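PDB 3KK7: putative cell invasion protein with MAC/Perforin domain from Bacteroides thetaiotaomicron VPI-5482, which is of unestablished function but belongs to the membrane-attack complex/perforin family and may act in cell invasion or membrane attack. Local coordinates for residues L180-A185 against T531-Y536; M82-E87 against A185-E190. All coordinates share one frame; numbering follows the deposited sequence.

Contact 1: L180-A185 against T531-Y536; sequences LRKIAA and TLYQRY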
loop_
_atom_site.group_PDB
_atom_site.type_symbol
_atom_site.label_atom_id
_atom_site.label_comp_id
_atom_site.label_asym_id
_atom_site.label_seq_id
_atom_site.Cartn_x
_atom_site.Cartn_y
_atom_site.Cartn_z
ATOM N N LEU A 180 -2.032 -1.984 16.567
ATOM C CA LEU A 180 -1.591 -2.347 15.234
ATOM C C LEU A 180 -0.383 -3.267 15.312
ATOM O O LEU A 180 -0.267 -4.246 14.565
ATOM C CB LEU A 180 -1.290 -1.118 14.384
ATOM C CG LEU A 180 -2.493 -0.251 13.969
ATOM C CD1 LEU A 180 -2.045 0.833 13.035
ATOM C CD2 LEU A 180 -3.611 -1.049 13.340
ATOM N N ARG A 181 0.497 -3.021 16.254
ATOM C CA ARG A 181 1.648 -3.905 16.339
ATOM C C ARG A 181 1.267 -5.317 16.777
ATOM O O ARG A 181 1.779 -6.291 16.229
ATOM C CB ARG A 181 2.765 -3.293 17.173
ATOM C CG ARG A 181 3.701 -2.437 16.288
ATOM C CD ARG A 181 4.954 -2.006 17.046
ATOM N NE ARG A 181 4.568 -1.113 18.131
ATOM C CZ ARG A 181 4.435 0.205 18.025
ATOM N NH1 ARG A 181 4.679 0.836 16.874
ATOM N NH2 ARG A 181 4.051 0.907 19.087
ATOM N N LYS A 182 0.354 -5.424 17.737
ATOM C CA LYS A 182 -0.136 -6.725 18.169
ATOM C C LYS A 182 -0.707 -7.473 16.987
ATOM O O LYS A 182 -0.451 -8.685 16.850
ATOM C CB LYS A 182 -1.247 -6.594 19.207
ATOM C CG LYS A 182 -0.790 -6.624 20.618
ATOM C CD LYS A 182 -1.721 -7.430 21.482
ATOM C CE LYS A 182 -1.099 -7.616 22.808
ATOM N NZ LYS A 182 0.191 -8.399 22.784
ATOM N N ILE A 183 -1.483 -6.757 16.147
ATOM C CA ILE A 183 -2.119 -7.375 14.973
ATOM C C ILE A 183 -1.048 -7.881 14.008
ATOM O O ILE A 183 -1.127 -9.016 13.526
ATOM C CB ILE A 183 -3.067 -6.421 14.285
ATOM C CG1 ILE A 183 -4.275 -6.162 15.164
ATOM C CG2 ILE A 183 -3.558 -6.966 12.941
ATOM C CD1 ILE A 183 -5.274 -5.133 14.575
ATOM N N ALA A 184 -0.035 -7.048 13.778
ATOM C CA ALA A 184 1.087 -7.375 12.875
ATOM C C ALA A 184 1.803 -8.658 13.307
ATOM O O ALA A 184 2.005 -9.583 12.492
ATOM C CB ALA A 184 2.077 -6.205 12.770
ATOM N N ALA A 185 2.136 -8.709 14.595
ATOM C CA ALA A 185 2.813 -9.843 15.246
ATOM C C ALA A 185 2.096 -11.192 15.160
ATOM O O ALA A 185 2.752 -12.231 14.943
ATOM C CB ALA A 185 3.054 -9.489 16.757
ATOM N N THR A 531 8.321 -8.089 23.055
ATOM C CA THR A 531 9.752 -7.835 23.297
ATOM C C THR A 531 10.486 -7.692 21.971
ATOM O O THR A 531 11.284 -6.770 21.774
ATOM C CB THR A 531 10.407 -8.958 24.155
ATOM O OG1 THR A 531 9.946 -8.842 25.505
ATOM C CG2 THR A 531 11.955 -8.891 24.127
ATOM N N LEU A 532 10.197 -8.578 21.037
ATOM C CA LEU A 532 10.868 -8.522 19.752
ATOM C C LEU A 532 10.652 -7.176 19.068
ATOM O O LEU A 532 11.602 -6.463 18.758
ATOM C CB LEU A 532 10.385 -9.659 18.855
ATOM C CG LEU A 532 11.342 -10.055 17.733
ATOM C CD1 LEU A 532 12.706 -10.486 18.347
ATOM C CD2 LEU A 532 10.700 -11.169 16.869
ATOM N N TYR A 533 9.405 -6.787 18.861
ATOM C CA TYR A 533 9.171 -5.557 18.120
ATOM C C TYR A 533 9.388 -4.286 18.933
ATOM O O TYR A 533 9.495 -3.201 18.365
ATOM C CB TYR A 533 7.795 -5.553 17.421
ATOM C CG TYR A 533 6.549 -5.716 18.281
ATOM C CD1 TYR A 533 6.176 -4.747 19.215
ATOM C CD2 TYR A 533 5.684 -6.793 18.089
ATOM C CE1 TYR A 533 4.998 -4.859 19.962
ATOM C CE2 TYR A 533 4.509 -6.922 18.849
ATOM C CZ TYR A 533 4.176 -5.949 19.786
ATOM O OH TYR A 533 3.037 -6.074 20.547
ATOM N N GLN A 534 9.423 -4.382 20.250
ATOM C CA GLN A 534 9.684 -3.176 21.043
ATOM C C GLN A 534 11.174 -2.887 21.157
ATOM O O GLN A 534 11.561 -1.724 21.313
ATOM C CB GLN A 534 9.058 -3.247 22.436
ATOM C CG GLN A 534 7.569 -3.147 22.385
ATOM C CD GLN A 534 6.934 -3.019 23.721
ATOM O OE1 GLN A 534 7.547 -3.262 24.771
ATOM N NE2 GLN A 534 5.687 -2.617 23.706
ATOM N N ARG A 535 11.995 -3.938 21.085
ATOM C CA ARG A 535 13.413 -3.816 21.375
ATOM C C ARG A 535 14.316 -4.223 20.231
ATOM O O ARG A 535 15.510 -3.987 20.312
ATOM C CB ARG A 535 13.760 -4.617 22.641
ATOM C CG ARG A 535 13.086 -4.079 23.960
ATOM C CD ARG A 535 13.477 -4.898 25.226
ATOM N NE ARG A 535 14.918 -5.190 25.226
ATOM C CZ ARG A 535 15.523 -6.155 25.927
ATOM N NH1 ARG A 535 14.838 -6.936 26.766
ATOM N NH2 ARG A 535 16.840 -6.327 25.795
ATOM N N TYR A 536 13.773 -4.809 19.164
ATOM C CA TYR A 536 14.604 -5.206 18.022
ATOM C C TYR A 536 14.207 -4.478 16.729
ATOM O O TYR A 536 13.109 -3.936 16.618
ATOM C CB TYR A 536 14.568 -6.729 17.823
ATOM C CG TYR A 536 15.227 -7.504 18.944
ATOM C CD1 TYR A 536 14.587 -7.676 20.159
ATOM C CD2 TYR A 536 16.486 -8.070 18.786
ATOM C CE1 TYR A 536 15.183 -8.383 21.201
ATOM C CE2 TYR A 536 17.102 -8.797 19.828
ATOM C CZ TYR A 536 16.446 -8.944 21.043
ATOM O OH TYR A 536 17.024 -9.638 22.092
#
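R181 of helix 177-186 lays its aliphatic chain against the ring of Y533, which helix 529-535 sends across the gap between the two helices. R181 CB sits over one face of the ring, 4.1 Å from the Y533 ring centroid and displaced toward the rim, a CH-pi contact. Further out, R181 CD comes within 3.7 Å of Y533 CD1, and the guanidinium plane is turned 53° from the ring plane, so the two groups do not stack; Y533 CD1 meets the guanidinium near its edge.

One residue on, K182 starts away from the partner helix, yet its CG still lies 3.9 Å from Y533 OH, beside the end of the tyrosine. A turn after R181, A185 abuts the ring at its edge, with A185 CB 3.6 Å from Y533 CE2 and near the ring plane. The tyrosine is thus held over a face by R181 and at an edge by A185. Its CG stands between the backbone N and the carbonyl carbon of its own residue (chi1 59°), and from there the ring spans helix axes that are still 11.0 Å apart. In place of Y533, a serine would probably leave R181 CB and A185 CB without their partner and remove the apolar contact that the tyrosine makes with both.

The short segments cross at 125°, and the contact joins the MACPF region to the D3 domain. M529 and T530, earlier on helix 529-535, add contacts to A185 and K182, while L532 packs on Y491 and Y493 of strand 489-494, tying the same helix to the D3 sheet.

Contact 2: M82-E87 against A185-E190; sequences MKKLLE and ADYLDE. With EDO (1,2-ethanediol), chain E.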
loop_
_atom_site.group_PDB
_atom_site.type_symbol
_atom_site.label_atom_id
_atom_site.label_comp_id
_atom_site.label_asym_id
_atom_site.label_seq_id
_atom_site.Cartn_x
_atom_site.Cartn_y
_atom_site.Cartn_z
HETATM N N MSE A 82 -9.658 -11.137 11.225
HETATM C CA MSE A 82 -10.656 -10.579 12.139
HETATM C C MSE A 82 -11.328 -11.593 13.044
HETATM O O MSE A 82 -11.565 -11.316 14.205
HETATM C CB MSE A 82 -11.744 -9.850 11.350
HETATM C CG MSE A 82 -11.262 -8.594 10.674
HETATM SE SE MSE A 82 -10.616 -7.194 11.910
HETATM C CE MSE A 82 -12.297 -6.948 12.839
ATOM N N LYS A 83 -11.668 -12.751 12.511
ATOM C CA LYS A 83 -12.299 -13.765 13.319
ATOM C C LYS A 83 -11.339 -14.149 14.453
ATOM O O LYS A 83 -11.739 -14.222 15.610
ATOM C CB LYS A 83 -12.702 -14.979 12.482
ATOM C CG LYS A 83 -13.104 -16.237 13.303
ATOM C CD LYS A 83 -13.531 -17.404 12.399
ATOM C CE LYS A 83 -14.246 -18.525 13.173
ATOM N NZ LYS A 83 -13.323 -19.394 13.960
ATOM N N LYS A 84 -10.079 -14.384 14.126
ATOM C CA LYS A 84 -9.115 -14.757 15.158
ATOM C C LYS A 84 -8.891 -13.627 16.166
ATOM O O LYS A 84 -8.829 -13.863 17.366
ATOM C CB LYS A 84 -7.785 -15.165 14.545
ATOM C CG LYS A 84 -6.820 -15.841 15.539
ATOM C CD LYS A 84 -5.427 -15.982 14.927
ATOM C CE LYS A 84 -4.500 -16.761 15.845
ATOM N NZ LYS A 84 -3.680 -17.754 15.053
ATOM N N LEU A 85 -8.780 -12.406 15.678
ATOM C CA LEU A 85 -8.547 -11.255 16.547
ATOM C C LEU A 85 -9.688 -11.081 17.528
ATOM O O LEU A 85 -9.457 -10.869 18.705
ATOM C CB LEU A 85 -8.356 -9.969 15.730
ATOM C CG LEU A 85 -8.178 -8.639 16.480
ATOM C CD1 LEU A 85 -6.875 -8.564 17.242
ATOM C CD2 LEU A 85 -8.284 -7.491 15.464
ATOM N N LEU A 86 -10.916 -11.199 17.052
ATOM C CA LEU A 86 -12.066 -10.873 17.899
ATOM C C LEU A 86 -12.354 -11.971 18.892
ATOM O O LEU A 86 -12.909 -11.731 19.947
ATOM C CB LEU A 86 -13.295 -10.528 17.061
ATOM C CG LEU A 86 -13.141 -9.277 16.191
ATOM C CD1 LEU A 86 -14.394 -9.113 15.314
ATOM C CD2 LEU A 86 -12.793 -7.971 16.988
ATOM N N GLU A 87 -11.927 -13.176 18.570
ATOM C CA GLU A 87 -11.986 -14.274 19.511
ATOM C C GLU A 87 -11.133 -14.073 20.775
ATOM O O GLU A 87 -11.452 -14.618 21.834
ATOM C CB GLU A 87 -11.627 -15.580 18.801
ATOM C CG GLU A 87 -12.874 -16.188 18.091
ATOM C CD GLU A 87 -12.529 -17.240 17.052
ATOM O OE1 GLU A 87 -11.332 -17.624 16.937
ATOM O OE2 GLU A 87 -13.479 -17.677 16.363
ATOM N N ALA A 185 2.136 -8.709 14.595
ATOM C CA ALA A 185 2.813 -9.843 15.246
ATOM C C ALA A 185 2.096 -11.192 15.160
ATOM O O ALA A 185 2.752 -12.231 14.943
ATOM C CB ALA A 185 3.054 -9.489 16.757
ATOM N N ASP A 186 0.774 -11.179 15.338
ATOM C CA ASP A 186 0.019 -12.416 15.578
ATOM C C ASP A 186 -1.333 -12.604 14.865
ATOM O O ASP A 186 -1.825 -13.696 14.844
ATOM C CB ASP A 186 -0.210 -12.550 17.095
ATOM C CG ASP A 186 0.997 -13.131 17.835
ATOM O OD1 ASP A 186 1.290 -14.322 17.613
ATOM O OD2 ASP A 186 1.641 -12.429 18.651
ATOM N N TYR A 187 -1.922 -11.572 14.262
ATOM C CA TYR A 187 -3.280 -11.683 13.735
ATOM C C TYR A 187 -3.452 -11.430 12.221
ATOM O O TYR A 187 -4.569 -11.172 11.738
ATOM C CB TYR A 187 -4.201 -10.788 14.571
ATOM C CG TYR A 187 -4.250 -11.270 16.001
ATOM C CD1 TYR A 187 -5.110 -12.307 16.374
ATOM C CD2 TYR A 187 -3.385 -10.755 16.966
ATOM C CE1 TYR A 187 -5.132 -12.808 17.653
ATOM C CE2 TYR A 187 -3.409 -11.256 18.268
ATOM C CZ TYR A 187 -4.299 -12.284 18.597
ATOM O OH TYR A 187 -4.368 -12.764 19.883
ATOM N N LEU A 188 -2.362 -11.562 11.466
ATOM C CA LEU A 188 -2.436 -11.419 10.027
ATOM C C LEU A 188 -3.007 -12.670 9.355
ATOM O O LEU A 188 -2.818 -13.795 9.808
ATOM C CB LEU A 188 -1.068 -11.075 9.438
ATOM C CG LEU A 188 -0.465 -9.737 9.882
ATOM C CD1 LEU A 188 0.994 -9.640 9.352
ATOM C CD2 LEU A 188 -1.353 -8.547 9.416
ATOM N N ASP A 189 -3.745 -12.444 8.271
ATOM C CA ASP A 189 -4.304 -13.521 7.491
ATOM C C ASP A 189 -3.132 -14.311 6.916
ATOM O O ASP A 189 -2.138 -13.713 6.466
ATOM C CB ASP A 189 -5.193 -12.934 6.394
ATOM C CG ASP A 189 -5.585 -13.947 5.355
ATOM O OD1 ASP A 189 -6.643 -14.564 5.508
ATOM O OD2 ASP A 189 -4.803 -14.139 4.403
ATOM N N GLU A 190 -3.216 -15.637 6.932
ATOM C CA GLU A 190 -2.086 -16.434 6.460
ATOM C C GLU A 190 -1.785 -16.229 4.944
ATOM O O GLU A 190 -0.638 -16.330 4.522
ATOM C CB GLU A 190 -2.259 -17.913 6.807
ATOM C CG GLU A 190 -3.469 -18.510 6.166
ATOM C CD GLU A 190 -3.698 -19.958 6.543
ATOM O OE1 GLU A 190 -2.737 -20.772 6.470
ATOM O OE2 GLU A 190 -4.862 -20.280 6.879
HETATM C C1 EDO E . -1.282 -12.296 21.427
HETATM O O1 EDO E . -2.639 -11.840 21.398
HETATM C C2 EDO E . -0.400 -11.226 22.058
HETATM O O2 EDO E . -0.495 -11.257 23.491
#
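The backbones of helix 82-88 and of the chain leaving helix 177-186 come nearest at L85 and Y187, whose CA atoms are 6.0 Å apart. Y187 bridges the approach: its CD1 lies 3.6 Å from L85 CA, with the ring crossing the leucine side chain at about a right angle. L85 CD1 rests over one face, 4.1 Å from the Y187 ring centroid and offset toward the rim, a CH-pi contact. With CG anti to the carbonyl carbon (chi1 -63°), Y187 turns its ring to the helix.

K84 passes its methylenes beside the CD1 and CE1 atoms of the same ring, K84 CD reaching 4.0 Å from Y187 CD1, before its amino group bonds to N486. That asparagine also bonds D186 OD1, joining lysine and aspartate through a D3 residue. Y187 OH lies 2.5 Å from O1 of a 1,2-ethanediol, probably from the crystallisation liquor, a hydrogen bond so short that its exact length is doubtful; Y89 OH also binds the diol.

A backbone bond between Y187 and N81 draws the linker toward the start of helix 82-88. L85 and M82 (selenomethionine) pack on L173 of strand 157-173, and M82 also meets I93 of strand 93-108, seating the helix against the MACPF sheet.

From the N terminus the chain first reaches 82-87, then runs 97 residues through strands 93-108 and 157-173 before 185-190 returns to it and closes contact 2 within the MACPF region. Helix 177-186, whose end leads into that return, waits much longer for its second partner: 345 residues pass between 180-185 and 531-536 before contact 1 is made near the C terminus. The segments alternate along the chain, so the two closures cross. Segments 180-185 and 185-190 both contain A185, which touches its partner segment only in contact 1. The contact centres are about 14 Å apart, with I183 CD1 packing on L85 CD2. Helix 177-186 and its exit therefore bridge helix 82-88 and helix 529-535 of D3.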